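Local structure of iron-regulated transcriptional activator AFT2 (Saccharomyces cerevisiae, 4LMG) at residues H19-K22 against P23-K27. The protein activates genes of the yeast iron regulon when iron is scarce, recognising the promoter element 5'-CACCC-3' through the WRKY-GCM1-fold DNA-binding domain described here. Numbering follows the deposited sequence.
With nucleotides of chain G.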
# COMPACT_ATOMS: atom_id res chain seq x y z
N HIS A 19 -0.05 14.34 7.98
CA HIS A 19 0.05 14.62 6.55
C HIS A 19 0.64 15.99 6.23
O HIS A 19 0.99 16.27 5.09
CB HIS A 19 -1.31 14.45 5.88
CG HIS A 19 -1.76 13.02 5.80
ND1 HIS A 19 -3.06 12.63 6.05
CD2 HIS A 19 -1.09 11.89 5.48
CE1 HIS A 19 -3.16 11.32 5.90
NE2 HIS A 19 -1.98 10.85 5.56
N GLU A 20 0.75 16.85 7.24
CA GLU A 20 1.32 18.18 7.05
C GLU A 20 2.84 18.14 7.13
O GLU A 20 3.52 19.12 6.83
CB GLU A 20 0.77 19.14 8.10
CG GLU A 20 -0.74 19.12 8.23
CD GLU A 20 -1.24 19.86 9.45
OE1 GLU A 20 -0.40 20.41 10.20
OE2 GLU A 20 -2.47 19.89 9.66
N ILE A 21 3.38 16.99 7.52
CA ILE A 21 4.81 16.87 7.78
C ILE A 21 5.64 16.70 6.51
O ILE A 21 6.67 17.36 6.35
CB ILE A 21 5.10 15.73 8.76
CG1 ILE A 21 4.28 15.91 10.04
CG2 ILE A 21 6.59 15.66 9.08
CD1 ILE A 21 4.51 14.83 11.08
N LYS A 22 5.20 15.83 5.62
CA LYS A 22 5.92 15.56 4.38
C LYS A 22 6.21 16.83 3.57
O LYS A 22 7.35 17.07 3.17
CB LYS A 22 5.19 14.52 3.52
CG LYS A 22 5.89 14.22 2.20
CD LYS A 22 5.14 13.15 1.41
CE LYS A 22 5.83 12.86 0.08
NZ LYS A 22 5.13 11.80 -0.69
N PRO A 23 5.17 17.65 3.32
CA PRO A 23 5.35 18.91 2.57
C PRO A 23 6.39 19.83 3.22
O PRO A 23 7.14 20.50 2.52
CB PRO A 23 3.97 19.56 2.64
CG PRO A 23 3.02 18.42 2.83
CD PRO A 23 3.76 17.43 3.68
N TRP A 24 6.41 19.85 4.54
CA TRP A 24 7.38 20.67 5.26
C TRP A 24 8.79 20.13 5.05
O TRP A 24 9.72 20.88 4.78
CB TRP A 24 7.04 20.73 6.75
CG TRP A 24 8.01 21.53 7.55
CD1 TRP A 24 8.16 22.88 7.55
CD2 TRP A 24 8.97 21.02 8.49
NE1 TRP A 24 9.15 23.26 8.42
CE2 TRP A 24 9.66 22.13 9.01
CE3 TRP A 24 9.31 19.74 8.94
CZ2 TRP A 24 10.68 22.00 9.96
CZ3 TRP A 24 10.31 19.61 9.88
CH2 TRP A 24 10.99 20.73 10.38
N LEU A 25 8.93 18.82 5.16
CA LEU A 25 10.23 18.17 4.98
C LEU A 25 10.76 18.34 3.56
O LEU A 25 11.96 18.44 3.35
CB LEU A 25 10.14 16.69 5.37
CG LEU A 25 10.05 16.44 6.87
CD1 LEU A 25 9.83 14.96 7.17
CD2 LEU A 25 11.31 16.94 7.56
N GLN A 26 9.85 18.36 2.58
CA GLN A 26 10.24 18.53 1.19
C GLN A 26 10.86 19.90 0.95
O GLN A 26 11.84 20.03 0.22
CB GLN A 26 9.05 18.33 0.25
CG GLN A 26 8.59 16.89 0.13
CD GLN A 26 7.32 16.75 -0.69
OE1 GLN A 26 6.34 17.45 -0.45
NE2 GLN A 26 7.34 15.85 -1.66
N LYS A 27 10.29 20.93 1.58
CA LYS A 27 10.82 22.27 1.46
C LYS A 27 12.27 22.32 1.94
O LYS A 27 13.08 23.08 1.42
CB LYS A 27 9.98 23.26 2.27
CG LYS A 27 8.62 23.56 1.66
CD LYS A 27 7.84 24.54 2.53
CE LYS A 27 8.62 25.82 2.76
NZ LYS A 27 7.88 26.78 3.62
P DA G 11 0.08 7.94 3.81
OP1 DA G 11 -0.11 8.67 2.54
OP2 DA G 11 0.75 8.61 4.95
O5' DA G 11 -1.33 7.42 4.34
C5' DA G 11 -2.26 6.87 3.42
C4' DA G 11 -2.98 5.65 3.98
O4' DA G 11 -2.11 4.49 3.94
C3' DA G 11 -3.50 5.74 5.41
O3' DA G 11 -4.75 5.07 5.39
C2' DA G 11 -2.42 5.01 6.22
C1' DA G 11 -1.95 3.94 5.23
N9 DA G 11 -0.55 3.54 5.34
C8 DA G 11 0.52 4.33 5.65
N7 DA G 11 1.67 3.68 5.66
C5 DA G 11 1.32 2.38 5.33
C6 DA G 11 2.08 1.20 5.17
N6 DA G 11 3.41 1.14 5.33
N1 DA G 11 1.42 0.07 4.84
C2 DA G 11 0.09 0.12 4.68
N3 DA G 11 -0.72 1.17 4.80
C4 DA G 11 -0.04 2.28 5.13
P DC G 10 4.27 8.48 -0.74
OP1 DC G 10 3.40 9.52 -1.34
OP2 DC G 10 5.57 8.88 -0.16
O5' DC G 10 3.44 7.70 0.38
C5' DC G 10 2.08 7.35 0.15
C4' DC G 10 1.57 6.35 1.18
O4' DC G 10 2.03 5.01 0.85
C3' DC G 10 2.00 6.61 2.63
O3' DC G 10 0.88 6.59 3.49
C2' DC G 10 2.88 5.39 2.94
C1' DC G 10 2.17 4.35 2.09
N1 DC G 10 2.91 3.07 1.92
C2 DC G 10 2.18 1.89 1.79
O2 DC G 10 0.94 1.94 1.80
N3 DC G 10 2.85 0.72 1.65
C4 DC G 10 4.18 0.70 1.64
N4 DC G 10 4.78 -0.49 1.50
C5 DC G 10 4.95 1.89 1.78
C6 DC G 10 4.28 3.05 1.92
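L25 N donates to I21 O at 2.9 Å with an N-H...O angle of 162°, and Q26 N to K22 O, also at 2.9 Å, with a more bent 149°; these i to i+4 backbone bonds belong to helix 21-29. From here K22 reaches the DNA. K22 CG stands opposite the backbone N (chi1 179°) and the rest of the chain is fully extended, which brings K22 NZ to 2.9 Å from OP1 of DC10 of chain G and into a weak hydrogen bond with its OP2. H19 turns the edge of its imidazole to the next phosphate, NE2 lying 3.6 Å from OP2 of DA11 of chain G, and its backbone N is hydrogen-bonded to D17 OD1. P23, next after K22, puts its CD 3.3 Å from H19 O. The Q26 side chain runs across that of K22 at a slant, with Q26 NE2 3.8 Å from K22 CE. On the buried side, I21 CG2 and L25 CD1 meet at 3.8 Å, side by side, and both residues pack on F48 of strand 45-50. This part of the helix thus combines a hydrophobic sheet contact with K22 NZ at the DC10 phosphate and the H19 imidazole edge beside that of DA11, phosphate contacts that probably depend little on base sequence.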